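Local coordinates for virulence protein vsdE (Salmonella enterica, PDB 5LQ6) that acts as a cysteine hydrolase effector that suppresses immune responses and contributes to bacterial virulence, at residues H165-V170 against V181-W187; H84-H88 against V211-D215; N75-A81 against L106-V111; I129-E133 against L196-K200. The protein carries 4 engineered substitutions. Where two conformers were deposited one is given. Numbering follows the deposited sequence.

Interaction 1: H165-V170 against V181-W187; sequences HDFNAV and VQFIDSW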
loop_
_atom_site.group_PDB
_atom_site.type_symbol
_atom_site.label_atom_id
_atom_site.label_comp_id
_atom_site.label_asym_id
_atom_site.label_seq_id
_atom_site.Cartn_x
_atom_site.Cartn_y
_atom_site.Cartn_z
ATOM N N HIS A 165 6.803 5.978 6.050
ATOM C CA HIS A 165 6.796 4.666 5.441
ATOM C C HIS A 165 5.383 4.298 5.069
ATOM O O HIS A 165 4.488 4.390 5.913
ATOM C CB HIS A 165 7.353 3.661 6.405
ATOM C CG HIS A 165 7.522 2.291 5.848
ATOM N ND1 HIS A 165 8.198 2.022 4.687
ATOM C CD2 HIS A 165 7.124 1.084 6.327
ATOM C CE1 HIS A 165 8.233 0.711 4.490
ATOM N NE2 HIS A 165 7.581 0.130 5.459
ATOM N N ASP A 166 5.195 3.825 3.839
ATOM C CA ASP A 166 3.932 3.254 3.398
ATOM C C ASP A 166 4.022 1.740 3.335
ATOM O O ASP A 166 5.053 1.182 3.047
ATOM C CB ASP A 166 3.523 3.747 2.006
ATOM C CG ASP A 166 2.874 5.125 1.985
ATOM O OD1 ASP A 166 2.975 5.853 2.984
ATOM O OD2 ASP A 166 2.267 5.459 0.951
ATOM N N PHE A 167 2.896 1.099 3.643
ATOM C CA PHE A 167 2.735 -0.340 3.572
ATOM C C PHE A 167 1.250 -0.642 3.360
ATOM O O PHE A 167 0.480 0.265 3.060
ATOM C CB PHE A 167 3.373 -1.054 4.764
ATOM C CG PHE A 167 2.909 -0.558 6.117
ATOM C CD1 PHE A 167 3.415 0.604 6.628
ATOM C CD2 PHE A 167 1.938 -1.242 6.841
ATOM C CE1 PHE A 167 3.016 1.064 7.872
ATOM C CE2 PHE A 167 1.529 -0.774 8.078
ATOM C CZ PHE A 167 2.048 0.383 8.571
ATOM N N ASN A 168 0.859 -1.879 3.451
ATOM C CA ASN A 168 -0.485 -2.309 3.070
ATOM C C ASN A 168 -1.175 -3.086 4.165
ATOM O O ASN A 168 -0.556 -3.586 5.099
ATOM C CB ASN A 168 -0.467 -3.157 1.784
ATOM C CG ASN A 168 0.114 -2.415 0.593
ATOM O OD1 ASN A 168 1.315 -2.183 0.511
ATOM N ND2 ASN A 168 -0.762 -2.033 -0.321
ATOM N N ALA A 169 -2.496 -3.163 4.096
ATOM C CA ALA A 169 -3.256 -3.972 5.033
ATOM C C ALA A 169 -4.440 -4.564 4.241
ATOM O O ALA A 169 -5.114 -3.847 3.484
ATOM C CB ALA A 169 -3.741 -3.165 6.196
ATOM N N VAL A 170 -4.689 -5.860 4.424
ATOM C CA VAL A 170 -5.804 -6.536 3.802
ATOM C C VAL A 170 -6.524 -7.377 4.830
ATOM O O VAL A 170 -5.899 -8.076 5.616
ATOM C CB VAL A 170 -5.365 -7.408 2.623
ATOM C CG1 VAL A 170 -6.497 -8.203 1.984
ATOM C CG2 VAL A 170 -4.703 -6.579 1.515
ATOM N N VAL A 181 -7.007 -8.600 10.167
ATOM C CA VAL A 181 -6.150 -7.730 9.349
ATOM C C VAL A 181 -4.765 -8.356 9.190
ATOM O O VAL A 181 -4.120 -8.685 10.168
ATOM C CB VAL A 181 -5.987 -6.353 10.003
ATOM C CG1 VAL A 181 -5.090 -5.436 9.188
ATOM C CG2 VAL A 181 -7.338 -5.717 10.169
ATOM N N GLN A 182 -4.372 -8.549 7.927
ATOM C CA GLN A 182 -3.017 -8.894 7.607
ATOM C C GLN A 182 -2.269 -7.660 7.118
ATOM O O GLN A 182 -2.547 -7.167 6.027
ATOM C CB GLN A 182 -2.959 -9.997 6.581
ATOM C CG GLN A 182 -1.564 -10.446 6.204
ATOM C CD GLN A 182 -0.852 -11.089 7.356
ATOM O OE1 GLN A 182 -1.312 -12.156 7.854
ATOM N NE2 GLN A 182 0.175 -10.437 7.894
ATOM N N PHE A 183 -1.327 -7.194 7.915
ATOM C CA PHE A 183 -0.374 -6.174 7.421
ATOM C C PHE A 183 0.565 -6.799 6.456
ATOM O O PHE A 183 1.006 -7.951 6.631
ATOM C CB PHE A 183 0.293 -5.480 8.588
ATOM C CG PHE A 183 -0.659 -4.635 9.400
ATOM C CD1 PHE A 183 -1.137 -3.463 8.902
ATOM C CD2 PHE A 183 -1.091 -5.021 10.672
ATOM C CE1 PHE A 183 -2.012 -2.638 9.623
ATOM C CE2 PHE A 183 -1.960 -4.209 11.377
ATOM C CZ PHE A 183 -2.414 -3.029 10.859
ATOM N N ILE A 184 0.901 -6.030 5.419
ATOM C CA ILE A 184 1.787 -6.477 4.340
ATOM C C ILE A 184 2.812 -5.368 4.119
ATOM O O ILE A 184 2.440 -4.232 3.886
ATOM C CB ILE A 184 1.064 -6.776 3.034
ATOM C CG1 ILE A 184 -0.092 -7.722 3.240
ATOM C CG2 ILE A 184 2.031 -7.299 2.011
ATOM C CD1 ILE A 184 -1.142 -7.595 2.179
ATOM N N ASP A 185 4.086 -5.682 4.202
ATOM C CA ASP A 185 5.139 -4.684 3.928
ATOM C C ASP A 185 6.025 -5.266 2.866
ATOM O O ASP A 185 7.032 -5.929 3.193
ATOM C CB ASP A 185 5.874 -4.246 5.196
ATOM C CG ASP A 185 6.748 -3.056 4.981
ATOM O OD1 ASP A 185 7.060 -2.751 3.819
ATOM O OD2 ASP A 185 7.090 -2.390 5.979
ATOM N N SER A 186 5.715 -5.016 1.588
ATOM C CA SER A 186 6.462 -5.599 0.482
ATOM C C SER A 186 7.869 -5.037 0.402
ATOM O O SER A 186 8.762 -5.669 -0.203
ATOM C CB SER A 186 5.742 -5.431 -0.824
ATOM O OG SER A 186 5.619 -4.042 -1.181
ATOM N N TRP A 187 8.103 -3.890 1.015
ATOM C CA TRP A 187 9.454 -3.297 1.117
ATOM C C TRP A 187 10.351 -4.029 2.086
ATOM O O TRP A 187 11.591 -4.111 1.912
ATOM C CB TRP A 187 9.298 -1.827 1.502
ATOM C CG TRP A 187 10.541 -1.072 1.755
ATOM C CD1 TRP A 187 11.248 -0.387 0.823
ATOM C CD2 TRP A 187 11.213 -0.932 2.982
ATOM N NE1 TRP A 187 12.352 0.180 1.413
ATOM C CE2 TRP A 187 12.334 -0.099 2.750
ATOM C CE3 TRP A 187 10.955 -1.360 4.279
ATOM C CZ2 TRP A 187 13.221 0.254 3.779
ATOM C CZ3 TRP A 187 11.861 -0.985 5.324
ATOM C CH2 TRP A 187 12.973 -0.218 5.037
HETATM O O HOH W 1 5.792 -1.241 1.940
HETATM O O HOH W 2 3.974 -2.952 0.703
#

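Interaction 2: H84-H88 against V211-D215; sequences HYNIH and VRAYD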
loop_
_atom_site.group_PDB
_atom_site.type_symbol
_atom_site.label_atom_id
_atom_site.label_comp_id
_atom_site.label_asym_id
_atom_site.label_seq_id
_atom_site.Cartn_x
_atom_site.Cartn_y
_atom_site.Cartn_z
ATOM N N HIS A 84 -1.424 -2.318 -3.922
ATOM C CA HIS A 84 -2.833 -1.968 -3.796
ATOM C C HIS A 84 -3.616 -2.106 -5.096
ATOM O O HIS A 84 -4.744 -2.583 -5.133
ATOM C CB HIS A 84 -2.941 -0.564 -3.217
ATOM C CG HIS A 84 -4.315 -0.153 -2.828
ATOM N ND1 HIS A 84 -4.943 -0.638 -1.706
ATOM C CD2 HIS A 84 -5.162 0.754 -3.353
ATOM C CE1 HIS A 84 -6.139 -0.114 -1.603
ATOM N NE2 HIS A 84 -6.297 0.758 -2.578
ATOM N N TYR A 85 -3.001 -1.606 -6.149
ATOM C CA TYR A 85 -3.579 -1.739 -7.474
ATOM C C TYR A 85 -3.764 -3.200 -7.884
ATOM O O TYR A 85 -4.829 -3.568 -8.374
ATOM C CB TYR A 85 -2.701 -1.014 -8.485
ATOM C CG TYR A 85 -3.128 -1.072 -9.941
ATOM C CD1 TYR A 85 -2.789 -2.115 -10.746
ATOM C CD2 TYR A 85 -3.881 -0.048 -10.451
ATOM C CE1 TYR A 85 -3.171 -2.114 -12.099
ATOM C CE2 TYR A 85 -4.249 -0.022 -11.808
ATOM C CZ TYR A 85 -3.888 -1.088 -12.587
ATOM O OH TYR A 85 -4.279 -1.123 -13.960
ATOM N N ASN A 86 -2.736 -4.005 -7.707
ATOM C CA ASN A 86 -2.782 -5.441 -8.054
ATOM C C ASN A 86 -3.877 -6.150 -7.240
ATOM O O ASN A 86 -4.644 -6.958 -7.757
ATOM C CB ASN A 86 -1.434 -6.107 -7.826
ATOM C CG ASN A 86 -0.372 -5.644 -8.818
ATOM O OD1 ASN A 86 -0.707 -4.929 -9.774
ATOM N ND2 ASN A 86 0.853 -5.960 -8.561
ATOM N N ILE A 87 -3.972 -5.851 -5.943
ATOM C CA ILE A 87 -5.005 -6.455 -5.155
ATOM C C ILE A 87 -6.385 -6.073 -5.674
ATOM O O ILE A 87 -7.272 -6.939 -5.821
ATOM C CB ILE A 87 -4.857 -6.049 -3.648
ATOM C CG1 ILE A 87 -3.643 -6.711 -3.065
ATOM C CG2 ILE A 87 -6.122 -6.402 -2.848
ATOM C CD1 ILE A 87 -3.189 -6.063 -1.768
ATOM N N HIS A 88 -6.584 -4.792 -6.005
ATOM C CA HIS A 88 -7.866 -4.326 -6.481
ATOM C C HIS A 88 -8.291 -5.121 -7.752
ATOM O O HIS A 88 -9.459 -5.455 -7.886
ATOM C CB HIS A 88 -7.800 -2.838 -6.793
ATOM C CG HIS A 88 -9.105 -2.291 -7.262
ATOM N ND1 HIS A 88 -10.104 -1.931 -6.384
ATOM C CD2 HIS A 88 -9.583 -2.062 -8.511
ATOM C CE1 HIS A 88 -11.145 -1.491 -7.078
ATOM N NE2 HIS A 88 -10.860 -1.586 -8.367
ATOM N N VAL A 211 -4.820 5.973 6.686
ATOM C CA VAL A 211 -5.277 4.879 5.856
ATOM C C VAL A 211 -5.909 5.459 4.611
ATOM O O VAL A 211 -6.658 6.422 4.705
ATOM C CB VAL A 211 -6.317 4.051 6.635
ATOM C CG1 VAL A 211 -6.741 2.800 5.876
ATOM C CG2 VAL A 211 -5.761 3.670 8.021
ATOM N N ARG A 212 -5.598 4.925 3.436
ATOM C CA ARG A 212 -6.259 5.348 2.208
ATOM C C ARG A 212 -6.554 4.118 1.344
ATOM O O ARG A 212 -5.963 3.056 1.533
ATOM C CB ARG A 212 -5.468 6.393 1.442
ATOM C CG ARG A 212 -4.197 5.926 0.783
ATOM C CD ARG A 212 -3.383 7.163 0.316
ATOM N NE ARG A 212 -2.445 6.869 -0.781
ATOM C CZ ARG A 212 -1.225 6.347 -0.634
ATOM N NH1 ARG A 212 -0.715 6.079 0.542
ATOM N NH2 ARG A 212 -0.479 6.135 -1.711
ATOM N N ALA A 213 -7.451 4.276 0.396
ATOM C CA ALA A 213 -7.853 3.186 -0.467
ATOM C C ALA A 213 -8.485 3.668 -1.745
ATOM O O ALA A 213 -9.153 4.728 -1.741
ATOM C CB ALA A 213 -8.772 2.260 0.244
ATOM N N TYR A 214 -8.285 2.913 -2.791
ATOM C CA TYR A 214 -8.852 3.197 -4.101
ATOM C C TYR A 214 -10.269 2.716 -4.136
ATOM O O TYR A 214 -10.528 1.595 -3.775
ATOM C CB TYR A 214 -8.027 2.458 -5.186
ATOM C CG TYR A 214 -8.526 2.600 -6.598
ATOM C CD1 TYR A 214 -8.697 3.850 -7.176
ATOM C CD2 TYR A 214 -8.797 1.477 -7.360
ATOM C CE1 TYR A 214 -9.130 3.976 -8.495
ATOM C CE2 TYR A 214 -9.237 1.594 -8.672
ATOM C CZ TYR A 214 -9.415 2.845 -9.219
ATOM O OH TYR A 214 -9.886 2.928 -10.529
ATOM N N ASP A 215 -11.150 3.592 -4.617
ATOM C CA ASP A 215 -12.552 3.317 -4.843
ATOM C C ASP A 215 -12.894 3.780 -6.275
ATOM O O ASP A 215 -13.068 2.925 -7.135
ATOM C CB ASP A 215 -13.373 4.083 -3.816
ATOM C CG ASP A 215 -14.853 3.808 -3.929
ATOM O OD1 ASP A 215 -15.281 3.180 -4.928
ATOM O OD2 ASP A 215 -15.591 4.225 -3.009
HETATM O O HOH W 3 -9.121 -1.460 -3.605
#

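Interaction 3: N75-A81 against L106-V111; sequences NCVLLSA and LDSAIV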
loop_
_atom_site.group_PDB
_atom_site.type_symbol
_atom_site.label_atom_id
_atom_site.label_comp_id
_atom_site.label_asym_id
_atom_site.label_seq_id
_atom_site.Cartn_x
_atom_site.Cartn_y
_atom_site.Cartn_z
ATOM N N ASN A 75 11.270 1.671 -3.476
ATOM C CA ASN A 75 10.621 2.746 -2.780
ATOM C C ASN A 75 9.250 2.269 -2.211
ATOM O O ASN A 75 8.410 1.783 -2.951
ATOM C CB ASN A 75 10.398 3.918 -3.705
ATOM C CG ASN A 75 9.758 5.061 -3.019
ATOM O OD1 ASN A 75 8.533 5.066 -2.858
ATOM N ND2 ASN A 75 10.545 6.036 -2.628
ATOM N N CYS A 76 9.061 2.474 -0.916
ATOM C CA CYS A 76 7.886 1.913 -0.241
ATOM C C CYS A 76 6.570 2.538 -0.695
ATOM O O CYS A 76 5.518 1.853 -0.734
ATOM C CB CYS A 76 7.999 2.048 1.253
ATOM S SG CYS A 76 8.044 3.705 1.923
ATOM N N VAL A 77 6.588 3.807 -1.099
ATOM C CA VAL A 77 5.362 4.472 -1.561
ATOM C C VAL A 77 4.953 3.858 -2.897
ATOM O O VAL A 77 3.787 3.512 -3.128
ATOM C CB VAL A 77 5.551 5.964 -1.679
ATOM C CG1 VAL A 77 4.343 6.616 -2.331
ATOM C CG2 VAL A 77 5.849 6.544 -0.317
ATOM N N LEU A 78 5.924 3.670 -3.792
ATOM C CA LEU A 78 5.586 3.039 -5.057
ATOM C C LEU A 78 5.165 1.595 -4.928
ATOM O O LEU A 78 4.157 1.158 -5.522
ATOM C CB LEU A 78 6.775 3.161 -6.061
ATOM C CG LEU A 78 6.507 2.633 -7.475
ATOM C CD1 LEU A 78 5.311 3.255 -8.192
ATOM C CD2 LEU A 78 7.769 2.809 -8.299
ATOM N N LEU A 79 5.923 0.853 -4.122
ATOM C CA LEU A 79 5.610 -0.556 -3.896
ATOM C C LEU A 79 4.206 -0.756 -3.359
ATOM O O LEU A 79 3.458 -1.611 -3.791
ATOM C CB LEU A 79 6.612 -1.218 -2.973
ATOM C CG LEU A 79 8.042 -1.431 -3.498
ATOM C CD1 LEU A 79 8.913 -1.849 -2.376
ATOM C CD2 LEU A 79 7.952 -2.488 -4.590
ATOM N N SER A 80 3.860 0.044 -2.352
ATOM C CA SER A 80 2.563 -0.121 -1.714
ATOM C C SER A 80 1.418 0.218 -2.632
ATOM O O SER A 80 0.360 -0.385 -2.578
ATOM C CB SER A 80 2.497 0.717 -0.453
ATOM O OG SER A 80 3.480 0.364 0.498
ATOM N N ALA A 81 1.615 1.229 -3.501
ATOM C CA ALA A 81 0.598 1.596 -4.467
ATOM C C ALA A 81 0.438 0.534 -5.553
ATOM O O ALA A 81 -0.686 0.170 -5.919
ATOM C CB ALA A 81 0.975 2.929 -5.083
ATOM N N LEU A 106 9.583 9.897 -2.871
ATOM C CA LEU A 106 8.365 9.951 -3.675
ATOM C C LEU A 106 7.122 10.416 -2.915
ATOM O O LEU A 106 6.780 9.898 -1.861
ATOM C CB LEU A 106 8.057 8.577 -4.291
ATOM C CG LEU A 106 8.997 8.024 -5.349
ATOM C CD1 LEU A 106 8.360 6.811 -5.987
ATOM C CD2 LEU A 106 9.344 9.027 -6.429
ATOM N N ASP A 107 6.432 11.382 -3.508
ATOM C CA ASP A 107 5.185 11.933 -2.983
ATOM C C ASP A 107 4.066 10.974 -3.346
ATOM O O ASP A 107 3.873 10.619 -4.533
ATOM C CB ASP A 107 4.984 13.313 -3.628
ATOM C CG ASP A 107 3.694 14.008 -3.224
ATOM O OD1 ASP A 107 2.914 13.494 -2.391
ATOM O OD2 ASP A 107 3.522 15.142 -3.741
ATOM N N SER A 108 3.327 10.537 -2.339
ATOM C CA SER A 108 2.205 9.641 -2.556
ATOM C C SER A 108 1.139 10.270 -3.439
ATOM O O SER A 108 0.414 9.540 -4.106
ATOM C CB SER A 108 1.615 9.050 -1.268
ATOM O OG SER A 108 1.070 10.039 -0.456
ATOM N N ALA A 109 1.004 11.599 -3.417
ATOM C CA ALA A 109 0.023 12.271 -4.279
ATOM C C ALA A 109 0.375 12.061 -5.770
ATOM O O ALA A 109 -0.488 11.751 -6.590
ATOM C CB ALA A 109 -0.015 13.753 -3.973
ATOM N N ILE A 110 1.649 12.255 -6.106
ATOM C CA ILE A 110 2.099 12.043 -7.479
ATOM C C ILE A 110 1.965 10.578 -7.841
ATOM O O ILE A 110 1.459 10.218 -8.912
ATOM C CB ILE A 110 3.558 12.539 -7.690
ATOM C CG1 ILE A 110 3.606 14.047 -7.444
ATOM C CG2 ILE A 110 4.113 12.112 -9.056
ATOM C CD1 ILE A 110 5.009 14.617 -7.616
ATOM N N VAL A 111 2.365 9.685 -6.926
ATOM C CA VAL A 111 2.238 8.275 -7.221
ATOM C C VAL A 111 0.776 7.889 -7.427
ATOM O O VAL A 111 0.449 7.142 -8.360
ATOM C CB VAL A 111 2.907 7.383 -6.117
ATOM C CG1 VAL A 111 2.551 5.915 -6.235
ATOM C CG2 VAL A 111 4.419 7.608 -6.105
#

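Interaction 4: I129-E133 against L196-K200; sequences IDEVE and LQEIK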
loop_
_atom_site.group_PDB
_atom_site.type_symbol
_atom_site.label_atom_id
_atom_site.label_comp_id
_atom_site.label_asym_id
_atom_site.label_seq_id
_atom_site.Cartn_x
_atom_site.Cartn_y
_atom_site.Cartn_z
ATOM N N ILE A 129 -0.877 1.741 15.518
ATOM C CA ILE A 129 -1.171 0.636 14.600
ATOM C C ILE A 129 -2.344 -0.185 15.094
ATOM O O ILE A 129 -3.127 -0.697 14.333
ATOM C CB ILE A 129 0.149 -0.129 14.309
ATOM C CG1 ILE A 129 0.004 -1.006 13.043
ATOM C CG2 ILE A 129 0.530 -0.940 15.483
ATOM C CD1 ILE A 129 -0.087 -0.210 11.795
ATOM N N ASP A 130 -2.553 -0.249 16.416
ATOM C CA ASP A 130 -3.715 -0.896 16.964
ATOM C C ASP A 130 -4.999 -0.232 16.536
ATOM O O ASP A 130 -6.015 -0.860 16.225
ATOM C CB ASP A 130 -3.624 -0.904 18.516
ATOM C CG ASP A 130 -2.281 -1.391 19.000
ATOM O OD1 ASP A 130 -1.252 -0.588 18.947
ATOM O OD2 ASP A 130 -2.262 -2.583 19.339
ATOM N N GLU A 131 -4.980 1.090 16.535
ATOM C CA GLU A 131 -6.138 1.853 16.085
ATOM C C GLU A 131 -6.364 1.728 14.587
ATOM O O GLU A 131 -7.514 1.721 14.125
ATOM C CB GLU A 131 -5.957 3.263 16.538
ATOM C CG GLU A 131 -6.189 3.337 18.048
ATOM C CD GLU A 131 -5.820 4.664 18.647
ATOM O OE1 GLU A 131 -4.621 4.830 18.904
ATOM O OE2 GLU A 131 -6.747 5.506 18.900
ATOM N N VAL A 132 -5.280 1.665 13.820
ATOM C CA VAL A 132 -5.383 1.339 12.399
ATOM C C VAL A 132 -6.109 0.011 12.206
ATOM O O VAL A 132 -7.044 -0.076 11.381
ATOM C CB VAL A 132 -4.011 1.295 11.754
ATOM C CG1 VAL A 132 -4.103 0.726 10.333
ATOM C CG2 VAL A 132 -3.354 2.678 11.707
ATOM N N GLU A 133 -5.702 -1.015 12.944
ATOM C CA GLU A 133 -6.372 -2.322 12.807
ATOM C C GLU A 133 -7.865 -2.223 13.112
ATOM O O GLU A 133 -8.688 -2.738 12.391
ATOM C CB GLU A 133 -5.692 -3.355 13.722
ATOM C CG GLU A 133 -6.312 -4.726 13.678
ATOM C CD GLU A 133 -5.803 -5.653 14.769
ATOM O OE1 GLU A 133 -5.768 -5.238 15.946
ATOM O OE2 GLU A 133 -5.410 -6.786 14.443
ATOM N N LEU A 196 0.809 -8.113 13.914
ATOM C CA LEU A 196 0.656 -6.840 14.601
ATOM C C LEU A 196 1.797 -6.615 15.602
ATOM O O LEU A 196 2.393 -5.537 15.645
ATOM C CB LEU A 196 -0.703 -6.807 15.300
ATOM C CG LEU A 196 -0.939 -5.502 16.093
ATOM C CD1 LEU A 196 -1.105 -4.323 15.175
ATOM C CD2 LEU A 196 -2.200 -5.657 16.948
ATOM N N GLN A 197 2.097 -7.615 16.389
ATOM C CA GLN A 197 3.182 -7.510 17.391
ATOM C C GLN A 197 4.480 -7.155 16.710
ATOM O O GLN A 197 5.262 -6.312 17.184
ATOM C CB GLN A 197 3.269 -8.823 18.181
ATOM C CG GLN A 197 4.441 -8.973 19.148
ATOM C CD GLN A 197 4.288 -10.220 20.037
ATOM O OE1 GLN A 197 5.000 -11.208 19.893
ATOM N NE2 GLN A 197 3.335 -10.168 20.953
ATOM N N GLU A 198 4.780 -7.788 15.570
ATOM C CA GLU A 198 6.049 -7.572 14.902
ATOM C C GLU A 198 6.099 -6.170 14.340
ATOM O O GLU A 198 7.119 -5.485 14.482
ATOM C CB GLU A 198 6.223 -8.606 13.769
ATOM C CG GLU A 198 6.656 -9.938 14.318
ATOM C CD GLU A 198 6.474 -11.082 13.379
ATOM O OE1 GLU A 198 5.911 -10.927 12.272
ATOM O OE2 GLU A 198 6.902 -12.189 13.727
ATOM N N ILE A 199 5.052 -5.708 13.656
ATOM C CA ILE A 199 5.121 -4.398 13.055
ATOM C C ILE A 199 5.172 -3.283 14.106
ATOM O O ILE A 199 5.796 -2.246 13.882
ATOM C CB ILE A 199 4.005 -4.243 12.001
ATOM C CG1 ILE A 199 4.442 -3.211 10.945
ATOM C CG2 ILE A 199 2.683 -3.980 12.667
ATOM C CD1 ILE A 199 3.485 -3.086 9.793
ATOM N N LYS A 200 4.555 -3.505 15.240
ATOM C CA LYS A 200 4.592 -2.542 16.363
ATOM C C LYS A 200 6.013 -2.258 16.833
ATOM O O LYS A 200 6.268 -1.152 17.358
ATOM C CB LYS A 200 3.778 -3.039 17.560
ATOM C CG LYS A 200 2.288 -2.933 17.389
ATOM C CD LYS A 200 1.487 -3.276 18.633
ATOM C CE LYS A 200 1.584 -2.136 19.640
ATOM N NZ LYS A 200 0.598 -2.340 20.720
#

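Interaction 1: H165-V170 against V181-W187
A two-stranded antiparallel pairing forms the backbone of this contact, its axes crossing at 155°. Asn168 and Ile184 exchange two hydrogen bonds, Asn168 N to Ile184 O and Ile184 N to Asn168 O, each 2.9 Å. Two residues on, Val170 N reaches Gln182 O at 3.0 Å and Gln182 N reaches Val170 O at 2.8 Å. Between them sits the non-hydrogen-bonded pair of Ala169 and Phe183. Apolar contacts follow the two faces. Ala169 CB meets Phe183 CD1 (3.8 Å) on one, where Phe167 CE2 is 3.9 Å from the same Phe183 CD1; Val170 CG2 meets Ile184 CD1 (3.8 Å) on the other, where both residues touch Leu58 of helix 55-65. Toward the His165 end, polar contacts are added. Water 1 bridges Asp166 O and Asp185 OD1, while water 2 links Asn168 OD1 to Ser186 N; Asn168 ND2 is held by Ser80 O. His165 NE2 donates to Asp185 OD2 at 2.6 Å, and the edge of the imidazole points at the face of the Trp187 six-membered ring, centroids 4.9 Å apart. With Cys76 beside His165, this hairpin probably supplies the histidine and aspartate of a papain-like Cys-His-Asp triad, consistent with peptidase clan CA.

Interaction 2: H84-H88 against V211-D215
This is a polar and aromatic contact between the later turns of helix 76-89 and the C-terminal end of the modelled chain, which follows strand 209-212, one of the two outer strands of the sheet. Two histidines one helical turn apart do the work on the helix side. The buried His84 uses its ring nitrogen as an acceptor: Tyr214 N donates to His84 NE2 at 2.9 Å and nearly linearly, with Ala213 CA packed 3.6 Å from the same His84 NE2. A helix laid against an antiparallel sheet is the basic architecture of papain-like folds, and here a side chain on that helix binds the main chain close to the C-terminal end of the model. One turn on, the more exposed His88 offers its ring face to the edge of Tyr214, a T-shaped pair with centroids 4.8 Å apart and planes at 71°; the nearest atoms are His88 NE2 and Tyr214 CE2 at 3.6 Å. Phe116 also meets the Tyr214 ring, and water 3 lies 3.0 Å from His88 ND1 while donating a weak bond to Tyr214 O at 3.4 Å.

Interaction 3: N75-A81 against L106-V111
Helix starts show how polar and apolar needs can be met by different atoms of neighbouring residues. Asn75 OD1 accepts from Leu78 N at 3.1 Å, an Asx motif, and more weakly from Val77 N at 2.9 Å; the same Asn75 OD1 packs 3.6 Å from Leu106 CD1. Cys76 is out of reach of segment 106-111 and lies against His165. Val77 touches Leu106, Ser108 and Val111. Its CG1 approaches Ser108 CA at 3.7 Å and Val111 CG2 at 3.9 Å, and Val77 CG2 lies 3.8 Å from Leu106 O. The closest CA atoms are those of Val77 and Ser108, 6.1 Å apart. Leu78 touches more lightly, Leu78 CB with Leu106 CD1 at 4.0 Å, and a turn after Val77 the small Ala81 lets its CB settle 3.6 Å from Val111 CG1. Across the gap, Asp107 is the N-cap of helix 108-116, its OD1 accepting from Ala109 N at 2.9 Å. Asn75 OD1 and Asp107 OD1 thus each accept from backbone N atoms of their own helix, so what joins the helix carrying the probable catalytic Cys76 to helix 108-116 here is apolar packing, with no directional bond between the segments.

Interaction 4: I129-E133 against L196-K200
With the axes of these short helical segments 11.0 Å apart at closest approach, side chains make the contact, and their rotamers show how. The segments run at 142° to one another, nearer antiparallel than perpendicular. The CA-to-CB bond of Lys200 points sideways; with chi1 m, chi2 t, a p turn at chi3 and chi4 t, the chain end comes nearer segment 129-133. Lys200 NZ thereby lies 3.1 Å from Asp130 OD1, a salt bridge, with a weak second bond from Lys200 NZ to Asp130 OD2 at 3.2 Å. Asp130 contributes its own m rotamer, which carries the carboxylate nearer the partner helix than the CA-to-CB bond would suggest. Beneath this ion pair the lysine stem is used as hydrocarbon. Ile129, in the t, p rotamer, has its CG2 only 3.3 Å from Lys200 CG and 3.8 Å from Leu196 CD1, while Ile129 CG1 meets CG2 of the extended (t, t) Ile199 at 4.0 Å. Leu196, also t, p, splits its methyls: Leu196 CD2 lies 3.7 Å from Glu133 OE1 and 3.9 Å from Asp130 OD2. Under the two helices run the strands of the four-stranded sheet: Ile129 and Ile199 both rest on Phe167, Ile129 and Leu196 on Phe183, and Phe209 of strand 209-212 also touches Ile129.

The chemistry of the four contacts differs with the elements they join. Interaction 1 is buried and combines main-chain hydrogen bonds with a His-carboxylate bond; interactions 2 to 4 are partly buried, interaction 2 pairing a backbone N with a histidine ring. Interactions 2 and 3 share helix 76-89, near its end and at its start; the first is polar and aromatic, the second apolar. Each reaches interaction 1: Arg212 NH1 forms a 3.1 Å salt bridge with Asp166 OD2, and Cys76 SG lies 3.2 Å from His165 ND1, assembling the probable triad from interactions 1 and 3. Interaction 4 borders the hairpin elsewhere, with Ile199 CD1 3.5 Å from Phe167 CE2. Its centre lies about 21 Å from that of interaction 3, across the chain's centre.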